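Local structure of transcriptional regulator ZitR (Lactococcus lactis subsp. cremoris, 6FI9) at residues 32-37 with 100-105; 39-44 with 53-58. The protein represses the zit operon in the presence of zinc, binding as a homodimer to two palindromic operator sites that overlap the promoter boxes. The protein carries 3 engineered substitutions. One frame throughout, in Å; residues are numbered along the deposited sequence.

Contact 1 (32-37 with 100-105). With ZN (zinc ion), chain J.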
ATOM      1  N   VAL A  32       1.617 -20.205 -15.279  1.00134.20           N
ATOM      2  CA  VAL A  32       0.239 -20.315 -14.784  1.00134.50           C
ATOM      3  C   VAL A  32      -0.318 -18.961 -14.326  1.00135.82           C
ATOM      4  O   VAL A  32       0.418 -18.147 -13.760  1.00132.80           O
ATOM      5  CB  VAL A  32       0.058 -21.413 -13.700  1.00138.48           C
ATOM      6  CG1 VAL A  32       0.162 -22.815 -14.300  1.00141.21           C
ATOM      7  CG2 VAL A  32       1.043 -21.236 -12.547  1.00135.34           C
ATOM      8  N   LYS A  33      -1.624 -18.739 -14.567  1.00133.75           N
ATOM      9  CA  LYS A  33      -2.336 -17.511 -14.213  1.00132.46           C
ATOM     10  C   LYS A  33      -2.800 -17.552 -12.753  1.00136.43           C
ATOM     11  O   LYS A  33      -3.836 -18.150 -12.447  1.00137.65           O
ATOM     12  CB  LYS A  33      -3.522 -17.258 -15.167  1.00137.26           C
ATOM     13  CG  LYS A  33      -3.127 -16.970 -16.614  1.00148.34           C
ATOM     14  CD  LYS A  33      -4.344 -17.005 -17.537  1.00156.21           C
ATOM     15  CE  LYS A  33      -3.977 -16.877 -18.989  1.00160.72           C
ATOM     16  NZ  LYS A  33      -5.185 -16.841 -19.849  1.00169.31           N
ATOM     17  N   LEU A  34      -2.003 -16.944 -11.849  1.00131.31           N
ATOM     18  CA  LEU A  34      -2.277 -16.881 -10.405  1.00130.07           C
ATOM     19  C   LEU A  34      -1.893 -15.520  -9.827  1.00132.05           C
ATOM     20  O   LEU A  34      -0.921 -14.911 -10.284  1.00130.55           O
ATOM     21  CB  LEU A  34      -1.533 -17.996  -9.642  1.00129.73           C
ATOM     22  CG  LEU A  34      -2.004 -19.441  -9.840  1.00137.32           C
ATOM     23  CD1 LEU A  34      -0.942 -20.414  -9.392  1.00136.91           C
ATOM     24  CD2 LEU A  34      -3.304 -19.717  -9.097  1.00141.17           C
ATOM     25  N   THR A  35      -2.640 -15.058  -8.801  1.00128.22           N
ATOM     26  CA  THR A  35      -2.409 -13.769  -8.132  1.00125.91           C
ATOM     27  C   THR A  35      -1.191 -13.808  -7.199  1.00128.12           C
ATOM     28  O   THR A  35      -0.578 -14.868  -7.024  1.00128.06           O
ATOM     29  CB  THR A  35      -3.682 -13.267  -7.416  1.00133.89           C
ATOM     30  OG1 THR A  35      -4.129 -14.248  -6.481  1.00134.05           O
ATOM     31  CG2 THR A  35      -4.798 -12.897  -8.381  1.00135.01           C
ATOM     32  N   SER A  36      -0.843 -12.641  -6.608  1.00122.86           N
ATOM     33  CA  SER A  36       0.284 -12.478  -5.683  1.00120.44           C
ATOM     34  C   SER A  36       0.176 -13.444  -4.493  1.00122.30           C
ATOM     35  O   SER A  36       1.095 -14.237  -4.261  1.00121.35           O
ATOM     36  CB  SER A  36       0.371 -11.032  -5.193  1.00123.02           C
ATOM     37  OG  SER A  36       0.499 -10.104  -6.258  1.00133.57           O
ATOM     38  N   THR A  37      -0.973 -13.408  -3.787  1.00117.94           N
ATOM     39  CA  THR A  37      -1.274 -14.243  -2.621  1.00117.16           C
ATOM     40  C   THR A  37      -1.335 -15.725  -2.969  1.00120.94           C
ATOM     41  O   THR A  37      -0.728 -16.531  -2.266  1.00119.36           O
ATOM     42  CB  THR A  37      -2.549 -13.758  -1.908  1.00127.04           C
ATOM     43  OG1 THR A  37      -3.637 -13.742  -2.835  1.00129.75           O
ATOM     44  CG2 THR A  37      -2.381 -12.384  -1.267  1.00124.52           C
ATOM     45  N   ILE A 100       4.816 -27.575  -7.562  1.00109.33           N
ATOM     46  CA  ILE A 100       6.245 -27.545  -7.198  1.00108.40           C
ATOM     47  C   ILE A 100       7.055 -26.476  -8.008  1.00112.58           C
ATOM     48  O   ILE A 100       7.714 -25.670  -7.349  1.00110.44           O
ATOM     49  CB  ILE A 100       6.895 -28.967  -7.228  1.00113.58           C
ATOM     50  CG1 ILE A 100       6.380 -29.815  -6.036  1.00114.06           C
ATOM     51  CG2 ILE A 100       8.438 -28.912  -7.235  1.00113.83           C
ATOM     52  CD1 ILE A 100       6.678 -31.324  -6.083  1.00124.52           C
ATOM     53  N   PRO A 101       7.012 -26.378  -9.366  1.00111.46           N
ATOM     54  CA  PRO A 101       7.803 -25.328 -10.041  1.00110.61           C
ATOM     55  C   PRO A 101       7.320 -23.898  -9.788  1.00112.69           C
ATOM     56  O   PRO A 101       8.136 -22.974  -9.816  1.00111.12           O
ATOM     57  CB  PRO A 101       7.709 -25.700 -11.529  1.00115.10           C
ATOM     58  CG  PRO A 101       7.183 -27.104 -11.561  1.00121.99           C
ATOM     59  CD  PRO A 101       6.311 -27.218 -10.359  1.00116.25           C
ATOM     60  N   VAL A 102       6.003 -23.721  -9.538  1.00109.06           N
ATOM     61  CA  VAL A 102       5.361 -22.423  -9.274  1.00106.86           C
ATOM     62  C   VAL A 102       5.843 -21.853  -7.935  1.00106.26           C
ATOM     63  O   VAL A 102       6.151 -20.661  -7.850  1.00103.81           O
ATOM     64  CB  VAL A 102       3.811 -22.493  -9.349  1.00112.25           C
ATOM     65  CG1 VAL A 102       3.196 -21.095  -9.414  1.00110.77           C
ATOM     66  CG2 VAL A 102       3.345 -23.343 -10.532  1.00115.25           C
ATOM     67  N   ALA A 103       5.924 -22.718  -6.908  1.00102.00           N
ATOM     68  CA  ALA A 103       6.403 -22.379  -5.566  1.00 99.48           C
ATOM     69  C   ALA A 103       7.898 -22.049  -5.614  1.00101.94           C
ATOM     70  O   ALA A 103       8.353 -21.173  -4.875  1.00100.31           O
ATOM     71  CB  ALA A 103       6.154 -23.537  -4.610  1.00100.64           C
ATOM     72  N   LYS A 104       8.650 -22.743  -6.500  1.00 98.40           N
ATOM     73  CA  LYS A 104      10.082 -22.544  -6.713  1.00 97.30           C
ATOM     74  C   LYS A 104      10.330 -21.171  -7.340  1.00 97.79           C
ATOM     75  O   LYS A 104      11.309 -20.507  -6.991  1.00 95.86           O
ATOM     76  CB  LYS A 104      10.650 -23.652  -7.615  1.00102.75           C
ATOM     77  CG  LYS A 104      10.987 -24.945  -6.885  1.00122.25           C
ATOM     78  CD  LYS A 104      11.378 -26.041  -7.884  1.00135.17           C
ATOM     79  CE  LYS A 104      11.885 -27.305  -7.239  1.00144.30           C
ATOM     80  NZ  LYS A 104      12.140 -28.362  -8.255  1.00152.02           N
ATOM     81  N   GLU A 105       9.427 -20.746  -8.248  1.00 93.85           N
ATOM     82  CA  GLU A 105       9.506 -19.465  -8.946  1.00 92.62           C
ATOM     83  C   GLU A 105       9.260 -18.306  -8.001  1.00 93.80           C
ATOM     84  O   GLU A 105       9.998 -17.324  -8.060  1.00 93.02           O
ATOM     85  CB  GLU A 105       8.525 -19.408 -10.128  1.00 95.31           C
ATOM     86  CG  GLU A 105       8.929 -18.424 -11.222  1.00105.76           C
ATOM     87  CD  GLU A 105       8.718 -16.947 -10.934  1.00117.40           C
ATOM     88  OE1 GLU A 105       7.587 -16.577 -10.545  1.00115.12           O
ATOM     89  OE2 GLU A 105       9.681 -16.163 -11.097  1.00 99.00           O
TER
HETATM   90 ZN    ZN J 202       6.057 -15.947  -9.339  1.00121.06          ZN
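The zinc site formed by C28, E39 and E105 in this winged helix-turn-helix repressor is bordered by a small apolar contact, in which V32 and L34, on the extended run leading into helix 36-47, reach V102 near the start of helix 100-122. Only three side chains meet. CG2 of V32 wedges against the branched end of V102, 3.7 Å from V102 CG2 and 3.8 Å from V102 CG1, so that one methyl touches both branches. L34 approaches V102 at about a right angle and more loosely, with its CD1 4.2 Å from V102 CG1. The two methyls of V102 thus share the work: CG1, set anti to the backbone N (chi1 -166°), serves both partners, while CG2 serves V32. L42 and E39 of helix 36-47 also touch V102 and help to enclose it.

One turn further along helix 100-122, E105 bends at chi2 (-75°) and brings OE1 to 2.0 Å from the zinc ion, whereas OE2 stays 4.0 Å from the same metal, a one-oxygen mode of binding.

Across the two segments the chemistry is purely dispersive and covers little surface; directional bonding is left to the zinc, whose positive charge probably offsets the mutual repulsion of E105 and E39.

Contact 2 (39-44 with 53-58). With ZN (zinc ion), chain J.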
ATOM      1  N   GLU A  39       0.097 -17.507  -5.388  1.00117.63           N
ATOM      2  CA  GLU A  39       1.421 -18.077  -5.631  1.00116.16           C
ATOM      3  C   GLU A  39       2.199 -18.210  -4.331  1.00114.85           C
ATOM      4  O   GLU A  39       2.908 -19.199  -4.141  1.00114.15           O
ATOM      5  CB  GLU A  39       2.194 -17.251  -6.666  1.00117.43           C
ATOM      6  CG  GLU A  39       1.893 -17.679  -8.092  1.00132.79           C
ATOM      7  CD  GLU A  39       2.700 -17.006  -9.184  1.00161.01           C
ATOM      8  OE1 GLU A  39       3.938 -16.888  -9.032  1.00156.38           O
ATOM      9  OE2 GLU A  39       2.094 -16.617 -10.211  1.00161.65           O
ATOM     10  N   HIS A  40       2.024 -17.239  -3.420  1.00108.01           N
ATOM     11  CA  HIS A  40       2.684 -17.240  -2.118  1.00105.48           C
ATOM     12  C   HIS A  40       2.176 -18.370  -1.219  1.00108.15           C
ATOM     13  O   HIS A  40       2.964 -18.931  -0.455  1.00107.14           O
ATOM     14  CB  HIS A  40       2.579 -15.867  -1.431  1.00104.49           C
ATOM     15  CG  HIS A  40       3.410 -15.764  -0.191  1.00106.21           C
ATOM     16  ND1 HIS A  40       4.790 -15.716  -0.251  1.00107.28           N
ATOM     17  CD2 HIS A  40       3.026 -15.746   1.105  1.00107.16           C
ATOM     18  CE1 HIS A  40       5.200 -15.664   1.005  1.00105.69           C
ATOM     19  NE2 HIS A  40       4.173 -15.680   1.856  1.00105.92           N
ATOM     20  N   ILE A  41       0.874 -18.723  -1.326  1.00104.71           N
ATOM     21  CA  ILE A  41       0.278 -19.823  -0.560  1.00105.09           C
ATOM     22  C   ILE A  41       1.006 -21.130  -0.931  1.00110.33           C
ATOM     23  O   ILE A  41       1.350 -21.909  -0.043  1.00109.59           O
ATOM     24  CB  ILE A  41      -1.269 -19.886  -0.742  1.00109.61           C
ATOM     25  CG1 ILE A  41      -1.951 -18.673  -0.083  1.00108.84           C
ATOM     26  CG2 ILE A  41      -1.860 -21.184  -0.175  1.00111.77           C
ATOM     27  CD1 ILE A  41      -3.285 -18.229  -0.707  1.00119.60           C
ATOM     28  N   LEU A  42       1.302 -21.320  -2.234  1.00108.20           N
ATOM     29  CA  LEU A  42       2.025 -22.488  -2.754  1.00109.15           C
ATOM     30  C   LEU A  42       3.464 -22.542  -2.231  1.00110.43           C
ATOM     31  O   LEU A  42       3.981 -23.629  -1.975  1.00110.34           O
ATOM     32  CB  LEU A  42       2.032 -22.490  -4.295  1.00110.88           C
ATOM     33  CG  LEU A  42       0.682 -22.510  -5.011  1.00117.68           C
ATOM     34  CD1 LEU A  42       0.835 -22.073  -6.453  1.00118.94           C
ATOM     35  CD2 LEU A  42       0.037 -23.885  -4.941  1.00122.45           C
ATOM     36  N   MET A  43       4.094 -21.365  -2.068  1.00104.78           N
ATOM     37  CA  MET A  43       5.463 -21.203  -1.583  1.00103.37           C
ATOM     38  C   MET A  43       5.627 -21.693  -0.132  1.00107.90           C
ATOM     39  O   MET A  43       6.546 -22.470   0.135  1.00107.54           O
ATOM     40  CB  MET A  43       5.904 -19.737  -1.747  1.00103.84           C
ATOM     41  CG  MET A  43       7.350 -19.480  -1.417  1.00106.16           C
ATOM     42  SD  MET A  43       7.686 -17.710  -1.359  1.00108.09           S
ATOM     43  CE  MET A  43       9.104 -17.719  -0.298  1.00104.28           C
ATOM     44  N   ILE A  44       4.734 -21.247   0.789  1.00105.00           N
ATOM     45  CA  ILE A  44       4.755 -21.626   2.214  1.00104.75           C
ATOM     46  C   ILE A  44       4.340 -23.088   2.428  1.00112.20           C
ATOM     47  O   ILE A  44       4.784 -23.710   3.394  1.00111.13           O
ATOM     48  CB  ILE A  44       3.963 -20.652   3.140  1.00106.57           C
ATOM     49  CG1 ILE A  44       2.490 -20.480   2.703  1.00107.65           C
ATOM     50  CG2 ILE A  44       4.677 -19.305   3.267  1.00106.09           C
ATOM     51  CD1 ILE A  44       1.509 -20.306   3.846  1.00113.61           C
ATOM     52  N   ALA A  53      -5.710 -22.560   8.982  1.00114.24           N
ATOM     53  CA  ALA A  53      -5.490 -21.526   9.991  1.00112.58           C
ATOM     54  C   ALA A  53      -4.117 -20.865   9.893  1.00114.17           C
ATOM     55  O   ALA A  53      -4.035 -19.640   9.991  1.00112.28           O
ATOM     56  CB  ALA A  53      -5.701 -22.104  11.380  1.00113.90           C
ATOM     57  N   ARG A  54      -3.045 -21.666   9.713  1.00110.81           N
ATOM     58  CA  ARG A  54      -1.667 -21.175   9.609  1.00109.09           C
ATOM     59  C   ARG A  54      -1.448 -20.310   8.365  1.00112.64           C
ATOM     60  O   ARG A  54      -0.675 -19.358   8.437  1.00110.98           O
ATOM     61  CB  ARG A  54      -0.657 -22.332   9.676  1.00110.93           C
ATOM     62  CG  ARG A  54       0.802 -21.903   9.832  1.00124.69           C
ATOM     63  CD  ARG A  54       1.752 -23.032   9.490  1.00141.13           C
ATOM     64  NE  ARG A  54       3.152 -22.602   9.503  1.00152.20           N
ATOM     65  CZ  ARG A  54       3.949 -22.615   8.441  1.00165.69           C
ATOM     66  NH1 ARG A  54       3.499 -23.041   7.268  1.00154.33           N
ATOM     67  NH2 ARG A  54       5.208 -22.211   8.546  1.00150.64           N
ATOM     68  N   ILE A  55      -2.140 -20.619   7.244  1.00110.78           N
ATOM     69  CA  ILE A  55      -2.058 -19.859   5.983  1.00110.34           C
ATOM     70  C   ILE A  55      -2.488 -18.398   6.231  1.00114.14           C
ATOM     71  O   ILE A  55      -1.802 -17.484   5.778  1.00111.92           O
ATOM     72  CB  ILE A  55      -2.850 -20.551   4.826  1.00115.31           C
ATOM     73  CG1 ILE A  55      -2.261 -21.949   4.497  1.00116.27           C
ATOM     74  CG2 ILE A  55      -2.894 -19.672   3.565  1.00115.90           C
ATOM     75  CD1 ILE A  55      -3.235 -22.948   3.834  1.00124.17           C
ATOM     76  N   ALA A  56      -3.579 -18.195   7.005  1.00112.95           N
ATOM     77  CA  ALA A  56      -4.105 -16.877   7.382  1.00112.83           C
ATOM     78  C   ALA A  56      -3.128 -16.125   8.293  1.00115.93           C
ATOM     79  O   ALA A  56      -3.013 -14.904   8.192  1.00114.48           O
ATOM     80  CB  ALA A  56      -5.453 -17.028   8.077  1.00115.28           C
ATOM     81  N   GLU A  57      -2.427 -16.867   9.172  1.00113.11           N
ATOM     82  CA  GLU A  57      -1.440 -16.351  10.124  1.00111.91           C
ATOM     83  C   GLU A  57      -0.166 -15.893   9.398  1.00114.80           C
ATOM     84  O   GLU A  57       0.345 -14.812   9.699  1.00113.57           O
ATOM     85  CB  GLU A  57      -1.127 -17.427  11.190  1.00113.66           C
ATOM     86  CG  GLU A  57      -0.194 -16.994  12.313  1.00122.02           C
ATOM     87  CD  GLU A  57       1.186 -17.627  12.286  1.00137.35           C
ATOM     88  OE1 GLU A  57       2.182 -16.870  12.315  1.00133.94           O
ATOM     89  OE2 GLU A  57       1.274 -18.876  12.243  1.00126.20           O
ATOM     90  N   GLN A  58       0.337 -16.714   8.450  1.00111.52           N
ATOM     91  CA  GLN A  58       1.545 -16.444   7.669  1.00110.41           C
ATOM     92  C   GLN A  58       1.342 -15.276   6.705  1.00114.80           C
ATOM     93  O   GLN A  58       2.125 -14.328   6.728  1.00113.62           O
ATOM     94  CB  GLN A  58       2.009 -17.702   6.904  1.00112.48           C
ATOM     95  CG  GLN A  58       2.564 -18.824   7.779  1.00130.68           C
ATOM     96  CD  GLN A  58       3.992 -18.592   8.189  1.00156.57           C
ATOM     97  OE1 GLN A  58       4.926 -18.730   7.389  1.00154.12           O
ATOM     98  NE2 GLN A  58       4.195 -18.243   9.453  1.00150.49           N
TER
HETATM   99 ZN    ZN J 202       6.057 -15.947  -9.339  1.00121.06          ZN
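I41 and I44 in segment 39-44 of helix 36-47 pack against I55 and Q58 in segment 53-58 of helix 52-59, through the branched side chains of three isoleucines with the CB of Q58 beside them. I41 and I55 meet at about a right angle, CG1 of I41 lying 3.9 Å from CG2 of I55. One turn on, I44 covers more of the facing helix: its CD1 sits 4.2 Å from I55 CG1 and 4.0 Å from Q58 CB. Chi1 of 56° places I44 CG1 between the backbone N and the carbonyl carbon, and from there the chain extends toward the partner helix. The aliphatic base of Q58 runs past I44 in the opposite direction.

The guanidinium of R54 lies with an edge toward I44 O, but NH1 is 4.1 Å from that oxygen, too far for a hydrogen bond. The group is held instead by a salt bridge from NH2 to E48, while CD of Q58 lies over one of its faces, 3.8 Å above the plane.

On the metal side, E39 extends beyond CG to set OE1 2.3 Å from the zinc ion, and S30 OG hydrogen-bonds to that same oxygen. H40 belongs to the other zinc site, with E22, H106 and H110.

The axes of the two short segments come within 10.9 Å and make an angle of 113°. L59 adds to the apolar layer beside I41 and I44, L70 and L73 of helix 63-75 cover I41, tying helix 36-47 to the predicted helix-turn-helix, and V66 meets A56 within that motif.

Overall arrangement
Contacts 1 and 2 lie about 12 Å apart, centre to centre, and share helix 36-47: contact 1 uses the run leading into it, contact 2 the turns that follow. Along the chain the order is 32-37, 39-44, 53-58 and 100-105, so both segments of contact 2 fall between those of contact 1, as do helix 63-75 and the two-stranded wing. The contacts touch directly, L34 CD1 lying 3.8 Å from L42 CD1. E105 and E39 bind the same zinc ion, one from each contact. Helix 36-47 therefore connects metal-binding helix 100-122 with helix 52-59, a plausible route by which zinc could influence DNA binding.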